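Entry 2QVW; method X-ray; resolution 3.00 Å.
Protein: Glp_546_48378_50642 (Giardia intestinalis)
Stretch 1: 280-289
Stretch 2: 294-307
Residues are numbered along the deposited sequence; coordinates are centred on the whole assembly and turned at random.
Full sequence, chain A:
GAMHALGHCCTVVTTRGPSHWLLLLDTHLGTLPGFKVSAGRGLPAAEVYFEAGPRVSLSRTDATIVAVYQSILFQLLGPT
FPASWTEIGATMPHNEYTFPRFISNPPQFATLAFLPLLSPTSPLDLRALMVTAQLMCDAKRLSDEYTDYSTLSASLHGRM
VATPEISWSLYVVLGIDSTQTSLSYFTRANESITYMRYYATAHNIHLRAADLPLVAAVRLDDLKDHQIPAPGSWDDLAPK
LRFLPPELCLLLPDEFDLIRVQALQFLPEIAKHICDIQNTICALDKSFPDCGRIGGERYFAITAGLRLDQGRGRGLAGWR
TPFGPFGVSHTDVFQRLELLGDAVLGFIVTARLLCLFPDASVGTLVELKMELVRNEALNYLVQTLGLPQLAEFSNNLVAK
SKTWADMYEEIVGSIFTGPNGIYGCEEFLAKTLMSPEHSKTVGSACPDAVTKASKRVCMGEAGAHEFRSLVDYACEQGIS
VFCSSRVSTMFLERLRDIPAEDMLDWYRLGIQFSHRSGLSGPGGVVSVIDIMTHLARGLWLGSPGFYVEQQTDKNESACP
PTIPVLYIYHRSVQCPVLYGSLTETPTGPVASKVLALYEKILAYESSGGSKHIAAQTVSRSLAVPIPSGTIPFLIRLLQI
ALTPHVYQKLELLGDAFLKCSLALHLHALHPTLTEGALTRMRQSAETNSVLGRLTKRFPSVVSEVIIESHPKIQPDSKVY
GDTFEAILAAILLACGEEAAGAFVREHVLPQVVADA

Stretch 1, residues 280-289: TICALDKSFP
Stretch 2, residues 294-307: IGGERYFAITAGLR

Packing of residues 280-289 against residues 294-307, most of them helical, in Glp_546_48378_50642. Stretch 1 enters in a helix that begins earlier in the chain; Cys282 (-88/76°), Ala283 (-173/-31°) and Leu284 (-136/1°) are irregular, and the chain continues to Phe288 and Pro289, both extended (phi/psi -127/137° and -42/123°). The axes of helix 280-284 and helix 295-306 approach to 9.6 Å with 60° between their N-to-C directions. CA atoms pair most closely at Ile281 and Tyr299 (5.9 Å) and again at Phe288 and Ile302 (7.3 Å), so both chains advance in the same sense, and 617 Å² is buried in total.

Ile294 (-151/165°, chi1 p, chi2 p) is extended and makes no contact. Gly295 has phi/psi 62/-130°, a positive phi that favours glycine; its O lies 3.1 Å from Ile281 CD1 and accepts the helical bond from Tyr299 N (3.2 Å). The backbone is helical through Leu306, and Gly296 and Glu297 (m, t) stay clear of stretch 1.

Arg298 is the polar centre of the interface. Its CA-to-CB bond points toward stretch 1, and chi angles t, p, t and 172° carry the guanidinium to a set of oxygens lying near its plane. NE donates to Asp285 OD2 at 2.7 Å, a salt bridge reached with Asp285 chi1 at t; NH2 adds a weak bond to the same OD2 at 3.1 Å. NH2 also donates to Asp285 O and to Phe288 O, each at 2.8 Å, while NH1 reaches Pro289 O at 3.0 Å and 174°, nearly straight. One cationic group thus binds three backbone carbonyls (Asp285, Phe288, Pro289) as well as a carboxylate. The aliphatic part of the arginine contributes too, with Arg298 CG 3.8 Å from Ile281 CD1.

Tyr299 (chi1 t, chi2 64°) sets its CB 4.1 Å from CD1 of Ile281, whose m, m rotamer brings its end nearer the helix. The tyrosine CE1 lies 3.5 Å from Thr280 OG1 (chi1 m), a contact rather than a hydrogen bond; that hydroxyl is satisfied elsewhere in the structure. Phe300 (t) points away, and Ala301 offers its O 4.3 Å from Phe288 CE2.

Ile302 (m, t) is the apolar counterpart of Arg298. Its CG2 meets Thr280 CG2 at 4.0 Å and Leu284 CD1 at 4.3 Å, its CD1 lies 3.9 Å from Leu284 O, and its CG1 is 4.0 Å from CD2 of the buried Phe288 ring (chi1 t, chi2 71°). The edge of that ring also receives Arg298 NH1, 3.7 Å from Phe288 CD2. Thr303 (m) turns away, its OG1 bonding weakly to Tyr299 O (3.4 Å).

At Gly305 the CA is 4.4 Å from Phe288 CZ; an ideal CB would sit 2.9 Å from CZ, a clash. Leu306 (m, t) closes the apolar patch, with CD1 4.0 Å from Leu284 CD1 (Leu284 also m, t) and CD2 4.3 Å from Phe288 CD1. Arg307 (-99/80°) then leaves helical geometry.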

# COMPACT_ATOMS: atom_id res chain seq x y z
N THR A 280 1.79 15.24 -3.05
CA THR A 280 2.44 14.24 -2.23
C THR A 280 3.39 13.41 -3.08
O THR A 280 4.56 13.26 -2.75
CB THR A 280 1.40 13.31 -1.55
OG1 THR A 280 0.53 14.10 -0.73
CG2 THR A 280 2.10 12.29 -0.68
N ILE A 281 2.87 12.88 -4.18
CA ILE A 281 3.65 12.05 -5.10
C ILE A 281 5.02 12.65 -5.39
O ILE A 281 6.05 12.12 -4.98
CB ILE A 281 2.92 11.86 -6.43
CG1 ILE A 281 1.61 11.10 -6.20
CG2 ILE A 281 3.82 11.12 -7.41
CD1 ILE A 281 1.78 9.75 -5.56
N CYS A 282 5.05 13.76 -6.12
CA CYS A 282 6.31 14.40 -6.44
C CYS A 282 6.74 15.37 -5.36
O CYS A 282 6.62 16.58 -5.52
CB CYS A 282 6.20 15.14 -7.78
SG CYS A 282 5.05 16.52 -7.75
N ALA A 283 7.23 14.84 -4.26
CA ALA A 283 7.68 15.66 -3.15
C ALA A 283 8.33 14.72 -2.18
O ALA A 283 9.27 15.09 -1.48
CB ALA A 283 6.51 16.34 -2.50
N LEU A 284 7.82 13.50 -2.15
CA LEU A 284 8.33 12.47 -1.26
C LEU A 284 8.48 11.15 -1.99
O LEU A 284 8.90 10.15 -1.40
CB LEU A 284 7.37 12.32 -0.06
CG LEU A 284 7.19 13.51 0.90
CD1 LEU A 284 5.95 13.32 1.77
CD2 LEU A 284 8.43 13.64 1.77
N ASP A 285 8.15 11.14 -3.28
CA ASP A 285 8.24 9.91 -4.05
C ASP A 285 9.64 9.29 -4.10
O ASP A 285 9.80 8.08 -3.96
CB ASP A 285 7.78 10.14 -5.48
CG ASP A 285 7.52 8.85 -6.21
OD1 ASP A 285 7.43 8.86 -7.45
OD2 ASP A 285 7.38 7.81 -5.52
N LYS A 286 10.65 10.12 -4.30
CA LYS A 286 12.03 9.66 -4.37
C LYS A 286 12.65 9.73 -2.99
O LYS A 286 13.86 9.59 -2.83
CB LYS A 286 12.85 10.53 -5.34
CG LYS A 286 12.15 10.85 -6.66
CD LYS A 286 11.07 11.93 -6.49
CE LYS A 286 10.40 12.29 -7.81
NZ LYS A 286 9.41 13.41 -7.67
N SER A 287 11.82 9.95 -1.98
CA SER A 287 12.30 10.04 -0.61
C SER A 287 11.77 8.86 0.20
O SER A 287 12.11 8.71 1.38
CB SER A 287 11.85 11.36 0.04
OG SER A 287 12.42 12.47 -0.62
N PHE A 288 10.95 8.03 -0.43
CA PHE A 288 10.38 6.88 0.26
C PHE A 288 10.65 5.61 -0.53
O PHE A 288 10.54 5.60 -1.75
CB PHE A 288 8.87 7.09 0.40
CG PHE A 288 8.20 6.08 1.27
CD1 PHE A 288 8.40 6.08 2.64
CD2 PHE A 288 7.34 5.14 0.72
CE1 PHE A 288 7.76 5.16 3.45
CE2 PHE A 288 6.69 4.23 1.53
CZ PHE A 288 6.90 4.23 2.89
N PRO A 289 11.02 4.53 0.16
CA PRO A 289 11.29 3.26 -0.51
C PRO A 289 10.24 2.99 -1.59
O PRO A 289 9.04 2.96 -1.30
CB PRO A 289 11.22 2.25 0.63
CG PRO A 289 11.83 3.03 1.74
CD PRO A 289 11.21 4.39 1.62
N ILE A 294 1.81 3.66 -8.08
CA ILE A 294 1.90 4.99 -8.65
C ILE A 294 0.57 5.70 -8.53
O ILE A 294 -0.46 5.08 -8.24
CB ILE A 294 2.29 4.95 -10.14
CG1 ILE A 294 1.34 4.02 -10.90
CG2 ILE A 294 3.73 4.51 -10.29
CD1 ILE A 294 -0.02 4.61 -11.20
N GLY A 295 0.59 7.01 -8.72
CA GLY A 295 -0.63 7.78 -8.63
C GLY A 295 -1.27 7.75 -7.26
O GLY A 295 -0.60 7.97 -6.26
N GLY A 296 -2.57 7.46 -7.23
CA GLY A 296 -3.30 7.42 -5.98
C GLY A 296 -2.87 6.38 -4.97
O GLY A 296 -2.86 6.65 -3.77
N GLU A 297 -2.51 5.19 -5.43
CA GLU A 297 -2.08 4.15 -4.51
C GLU A 297 -0.71 4.45 -3.91
O GLU A 297 -0.46 4.16 -2.75
CB GLU A 297 -2.08 2.78 -5.21
CG GLU A 297 -3.49 2.17 -5.34
CD GLU A 297 -3.49 0.83 -6.08
OE1 GLU A 297 -3.18 0.83 -7.29
OE2 GLU A 297 -3.81 -0.20 -5.46
N ARG A 298 0.18 5.05 -4.70
CA ARG A 298 1.49 5.41 -4.18
C ARG A 298 1.31 6.49 -3.12
O ARG A 298 2.08 6.58 -2.17
CB ARG A 298 2.39 5.93 -5.31
CG ARG A 298 3.71 6.52 -4.85
CD ARG A 298 4.63 5.50 -4.22
NE ARG A 298 5.97 6.04 -3.96
CZ ARG A 298 6.92 5.41 -3.28
NH1 ARG A 298 6.70 4.21 -2.78
NH2 ARG A 298 8.09 5.99 -3.08
N TYR A 299 0.28 7.32 -3.29
CA TYR A 299 -0.01 8.38 -2.33
C TYR A 299 -0.36 7.75 -1.00
O TYR A 299 0.42 7.82 -0.06
CB TYR A 299 -1.18 9.24 -2.80
CG TYR A 299 -1.87 10.00 -1.69
CD1 TYR A 299 -1.19 10.98 -0.96
CD2 TYR A 299 -3.17 9.71 -1.32
CE1 TYR A 299 -1.80 11.64 0.10
CE2 TYR A 299 -3.78 10.36 -0.28
CZ TYR A 299 -3.09 11.32 0.43
OH TYR A 299 -3.70 11.93 1.48
N PHE A 300 -1.53 7.12 -0.94
CA PHE A 300 -2.01 6.48 0.28
C PHE A 300 -0.93 5.63 0.93
O PHE A 300 -0.85 5.51 2.15
CB PHE A 300 -3.23 5.62 -0.02
CG PHE A 300 -3.72 4.83 1.16
CD1 PHE A 300 -4.19 5.47 2.30
CD2 PHE A 300 -3.68 3.43 1.14
CE1 PHE A 300 -4.61 4.73 3.41
CE2 PHE A 300 -4.10 2.69 2.24
CZ PHE A 300 -4.57 3.34 3.38
N ALA A 301 -0.08 5.04 0.10
CA ALA A 301 1.00 4.20 0.59
C ALA A 301 1.99 5.05 1.36
O ALA A 301 2.51 4.63 2.39
CB ALA A 301 1.69 3.53 -0.58
N ILE A 302 2.24 6.24 0.85
CA ILE A 302 3.16 7.18 1.48
C ILE A 302 2.55 7.78 2.73
O ILE A 302 3.24 8.00 3.72
CB ILE A 302 3.57 8.30 0.49
CG1 ILE A 302 4.59 7.76 -0.52
CG2 ILE A 302 4.14 9.50 1.24
CD1 ILE A 302 5.22 8.82 -1.40
N THR A 303 1.26 8.05 2.68
CA THR A 303 0.58 8.62 3.82
C THR A 303 0.62 7.64 4.96
O THR A 303 1.00 7.97 6.07
CB THR A 303 -0.87 8.94 3.49
OG1 THR A 303 -0.92 9.76 2.32
CG2 THR A 303 -1.51 9.68 4.64
N ALA A 304 0.23 6.40 4.67
CA ALA A 304 0.21 5.35 5.68
C ALA A 304 1.57 5.08 6.31
O ALA A 304 1.66 4.76 7.49
CB ALA A 304 -0.32 4.08 5.08
N GLY A 305 2.62 5.22 5.52
CA GLY A 305 3.95 4.97 6.03
C GLY A 305 4.58 6.17 6.68
O GLY A 305 5.51 6.02 7.46
N LEU A 306 4.06 7.36 6.37
CA LEU A 306 4.62 8.60 6.92
C LEU A 306 3.72 9.32 7.91
O LEU A 306 4.20 10.11 8.72
CB LEU A 306 5.00 9.54 5.79
CG LEU A 306 6.13 9.01 4.91
CD1 LEU A 306 6.28 9.88 3.70
CD2 LEU A 306 7.42 8.98 5.70
N ARG A 307 2.42 9.08 7.85
CA ARG A 307 1.49 9.72 8.77
C ARG A 307 1.17 8.74 9.87
O ARG A 307 0.13 8.07 9.86
CB ARG A 307 0.21 10.14 8.04
CG ARG A 307 0.39 11.39 7.19
CD ARG A 307 0.93 12.56 8.02
NE ARG A 307 0.05 12.88 9.15
CZ ARG A 307 -0.90 13.80 9.11
NH1 ARG A 307 -1.10 14.51 8.01
NH2 ARG A 307 -1.67 14.00 10.18